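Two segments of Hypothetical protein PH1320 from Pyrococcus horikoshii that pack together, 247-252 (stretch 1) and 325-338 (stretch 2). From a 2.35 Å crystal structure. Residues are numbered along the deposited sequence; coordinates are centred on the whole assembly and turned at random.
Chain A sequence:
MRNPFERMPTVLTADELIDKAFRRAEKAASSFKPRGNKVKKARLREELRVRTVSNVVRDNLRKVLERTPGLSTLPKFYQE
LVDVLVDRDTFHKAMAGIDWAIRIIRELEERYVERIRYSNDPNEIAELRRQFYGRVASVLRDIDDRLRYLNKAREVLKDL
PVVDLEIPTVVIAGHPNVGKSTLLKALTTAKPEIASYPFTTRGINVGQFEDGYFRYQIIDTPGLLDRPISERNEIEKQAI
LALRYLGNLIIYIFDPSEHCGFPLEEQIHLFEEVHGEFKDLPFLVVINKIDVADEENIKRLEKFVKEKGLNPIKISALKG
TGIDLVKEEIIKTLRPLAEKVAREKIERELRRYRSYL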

# COMPACT_ATOMS: atom_id res chain seq x y z
N GLY A 247 -7.65 11.94 0.49
CA GLY A 247 -8.17 13.29 0.29
C GLY A 247 -8.53 14.08 1.52
O GLY A 247 -9.06 13.55 2.49
N ASN A 248 -8.25 15.38 1.49
CA ASN A 248 -8.55 16.27 2.61
C ASN A 248 -9.56 17.31 2.14
O ASN A 248 -10.09 18.09 2.92
CB ASN A 248 -7.28 16.95 3.09
CG ASN A 248 -6.21 15.96 3.46
OD1 ASN A 248 -6.33 15.26 4.47
ND2 ASN A 248 -5.16 15.86 2.65
N LEU A 249 -9.80 17.32 0.83
CA LEU A 249 -10.73 18.23 0.19
C LEU A 249 -11.13 17.66 -1.17
O LEU A 249 -10.31 17.17 -1.93
CB LEU A 249 -10.11 19.61 -0.03
CG LEU A 249 -10.98 20.53 -0.90
CD1 LEU A 249 -12.28 20.85 -0.17
CD2 LEU A 249 -10.24 21.81 -1.19
N ILE A 250 -12.42 17.73 -1.46
CA ILE A 250 -12.91 17.24 -2.72
C ILE A 250 -13.46 18.37 -3.56
O ILE A 250 -14.31 19.12 -3.10
CB ILE A 250 -14.01 16.19 -2.49
CG1 ILE A 250 -13.39 14.88 -1.99
CG2 ILE A 250 -14.79 15.98 -3.77
CD1 ILE A 250 -14.39 13.77 -1.80
N ILE A 251 -12.94 18.50 -4.77
CA ILE A 251 -13.41 19.51 -5.72
C ILE A 251 -14.30 18.76 -6.70
O ILE A 251 -13.87 17.82 -7.36
CB ILE A 251 -12.28 20.16 -6.54
CG1 ILE A 251 -11.47 21.13 -5.68
CG2 ILE A 251 -12.88 20.93 -7.71
CD1 ILE A 251 -10.26 21.72 -6.40
N TYR A 252 -15.56 19.17 -6.79
CA TYR A 252 -16.48 18.51 -7.70
C TYR A 252 -16.79 19.45 -8.85
O TYR A 252 -17.34 20.54 -8.65
CB TYR A 252 -17.78 18.15 -6.99
CG TYR A 252 -18.56 17.14 -7.78
CD1 TYR A 252 -18.40 15.78 -7.53
CD2 TYR A 252 -19.37 17.53 -8.85
CE1 TYR A 252 -19.02 14.82 -8.34
CE2 TYR A 252 -19.99 16.58 -9.65
CZ TYR A 252 -19.81 15.22 -9.39
OH TYR A 252 -20.40 14.27 -10.17
N LEU A 325 -9.19 31.72 -8.30
CA LEU A 325 -10.18 31.72 -7.24
C LEU A 325 -10.17 30.34 -6.60
O LEU A 325 -10.38 30.21 -5.39
CB LEU A 325 -11.56 32.04 -7.80
CG LEU A 325 -11.78 33.45 -8.35
CD1 LEU A 325 -13.18 33.57 -8.97
CD2 LEU A 325 -11.61 34.47 -7.23
N VAL A 326 -9.93 29.30 -7.40
CA VAL A 326 -9.90 27.93 -6.88
C VAL A 326 -8.67 27.70 -6.01
O VAL A 326 -8.77 27.18 -4.89
CB VAL A 326 -9.90 26.89 -8.03
CG1 VAL A 326 -9.74 25.48 -7.45
CG2 VAL A 326 -11.22 26.99 -8.85
N LYS A 327 -7.51 28.11 -6.52
CA LYS A 327 -6.24 27.96 -5.81
C LYS A 327 -6.38 28.68 -4.47
O LYS A 327 -6.02 28.15 -3.42
CB LYS A 327 -5.12 28.60 -6.63
CG LYS A 327 -3.76 27.99 -6.42
CD LYS A 327 -2.71 28.79 -7.16
CE LYS A 327 -1.42 28.01 -7.34
NZ LYS A 327 -1.57 26.98 -8.41
N GLU A 328 -6.91 29.89 -4.53
CA GLU A 328 -7.11 30.69 -3.33
C GLU A 328 -7.94 29.91 -2.33
O GLU A 328 -7.56 29.77 -1.17
CB GLU A 328 -7.86 31.99 -3.66
CG GLU A 328 -7.03 33.15 -4.21
CD GLU A 328 -7.92 34.33 -4.64
OE1 GLU A 328 -8.79 34.77 -3.84
OE2 GLU A 328 -7.74 34.83 -5.78
N GLU A 329 -9.08 29.41 -2.80
CA GLU A 329 -9.99 28.67 -1.94
C GLU A 329 -9.36 27.37 -1.40
O GLU A 329 -9.68 26.95 -0.28
CB GLU A 329 -11.29 28.37 -2.69
CG GLU A 329 -12.37 27.72 -1.85
CD GLU A 329 -12.71 28.51 -0.60
OE1 GLU A 329 -12.87 29.75 -0.71
OE2 GLU A 329 -12.81 27.90 0.48
N ILE A 330 -8.48 26.75 -2.19
CA ILE A 330 -7.82 25.51 -1.76
C ILE A 330 -6.95 25.86 -0.57
O ILE A 330 -7.01 25.21 0.47
CB ILE A 330 -6.91 24.95 -2.87
CG1 ILE A 330 -7.77 24.38 -3.99
CG2 ILE A 330 -5.95 23.91 -2.29
CD1 ILE A 330 -6.97 23.86 -5.17
N ILE A 331 -6.13 26.89 -0.75
CA ILE A 331 -5.22 27.37 0.28
C ILE A 331 -5.94 27.75 1.56
O ILE A 331 -5.49 27.41 2.65
CB ILE A 331 -4.44 28.57 -0.23
CG1 ILE A 331 -3.52 28.13 -1.38
CG2 ILE A 331 -3.65 29.18 0.91
CD1 ILE A 331 -3.18 29.22 -2.34
N LYS A 332 -7.06 28.45 1.44
CA LYS A 332 -7.80 28.85 2.62
C LYS A 332 -8.35 27.65 3.38
O LYS A 332 -8.44 27.66 4.60
CB LYS A 332 -8.96 29.78 2.24
CG LYS A 332 -9.90 30.07 3.39
CD LYS A 332 -11.10 30.90 2.95
CE LYS A 332 -12.00 31.22 4.13
NZ LYS A 332 -13.13 32.10 3.72
N THR A 333 -8.70 26.61 2.63
CA THR A 333 -9.27 25.41 3.23
C THR A 333 -8.23 24.48 3.82
O THR A 333 -8.44 23.89 4.87
CB THR A 333 -10.07 24.58 2.18
OG1 THR A 333 -11.10 25.40 1.61
CG2 THR A 333 -10.70 23.35 2.82
N LEU A 334 -7.09 24.37 3.15
CA LEU A 334 -6.07 23.44 3.59
C LEU A 334 -4.81 23.96 4.30
O LEU A 334 -4.05 23.16 4.83
CB LEU A 334 -5.67 22.56 2.41
CG LEU A 334 -6.81 21.79 1.73
CD1 LEU A 334 -6.23 20.92 0.64
CD2 LEU A 334 -7.57 20.93 2.74
N ARG A 335 -4.59 25.27 4.32
CA ARG A 335 -3.39 25.80 4.99
C ARG A 335 -3.30 25.38 6.46
O ARG A 335 -2.22 25.08 6.96
CB ARG A 335 -3.33 27.33 4.87
CG ARG A 335 -2.14 27.94 5.58
CD ARG A 335 -1.95 29.39 5.17
NE ARG A 335 -0.84 29.52 4.23
CZ ARG A 335 0.40 29.86 4.58
NH1 ARG A 335 0.69 30.11 5.85
NH2 ARG A 335 1.34 29.93 3.65
N PRO A 336 -4.43 25.38 7.18
CA PRO A 336 -4.33 24.96 8.58
C PRO A 336 -3.80 23.54 8.70
O PRO A 336 -2.86 23.28 9.44
CB PRO A 336 -5.77 25.12 9.11
CG PRO A 336 -6.62 25.23 7.87
CD PRO A 336 -5.75 25.98 6.91
N LEU A 337 -4.40 22.61 7.95
CA LEU A 337 -3.95 21.23 7.98
C LEU A 337 -2.48 21.14 7.59
O LEU A 337 -1.74 20.32 8.12
CB LEU A 337 -4.78 20.36 7.03
CG LEU A 337 -4.26 18.92 6.92
CD1 LEU A 337 -4.29 18.27 8.29
CD2 LEU A 337 -5.10 18.12 5.93
N ALA A 338 -2.06 21.97 6.64
CA ALA A 338 -0.67 21.96 6.18
C ALA A 338 0.28 22.36 7.32
O ALA A 338 1.37 21.79 7.45
CB ALA A 338 -0.51 22.92 5.01

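Strand 249-252 lies against helix 325-338 in a nearly antiparallel arrangement: their N-to-C directions differ by 165°, and the axes approach to 10.5 Å, a spacing that leaves room for a layer of side chains between them. The contact buries 310 Å², both sides summed, and no hydrogen bond crosses it. The contacts that cross it are van der Waals ones, mostly carbon against carbon.

Leu249 has the largest share, with 69 Å² covered by the helix. Its CA-to-CB bond points toward the helix, and its t, p rotamer (chi1 171°, chi2 65°) sets both methyls against Thr333, CD1 and CD2 of Leu249 lying 4.2 and 4.3 Å from CG2 of Thr333; CD2 of Leu249 also comes within 4.5 Å of the backbone CA of Ile330. CB of Leu249, nearer the strand, is 4.0 Å from CD2 of Leu334. One leucine thus touches two successive turns of the helix. Thr333 can offer its methyl here while its hydroxyl is occupied along the helix: OG1 of Thr333 donates a hydrogen bond of 2.8 Å to the backbone O of Glu329.

Asn248, with 54 Å² covered, extends the contact toward the later residues of stretch 2. The CA atoms of Asn248 and Leu334 mark the closest backbone register, at 7.6 Å. Backbone O of Asn248 lies 3.8 Å from CD2 of Leu334, and CB of Asn248 is 4.0 Å from that same methyl. The side chain of Asn248 also packs near Leu337, but the orientation of its amide is uncertain, so the contact is best read as proximity.

Leu334, the most covered helix residue at 43 Å², joins these two neighbourhoods. Its m, t rotamer places CD2 within reach of both Asn248 and Leu249, and its CA-to-CB bond points toward the strand.

Alternation along the strand accounts for the other end. Ile250 and Tyr252 have no area covered, their side chains lying out of reach of the helix, whereas Ile251 again points toward it. CD1 of Ile251 sits 3.9 Å from CG1 of Val326 and 4.1 Å from CD1 of Ile330. Val326 and Ile330 are one helical turn apart, linked by a 2.7 Å hydrogen bond from N of Ile330 to O of Val326, and both present their CA-to-CB bonds sideways; their methyls nevertheless reach Ile251. As stretch 1 advances from Asn248 to Ile251, its partners move back from Leu334 to Val326, as the antiparallel directions require.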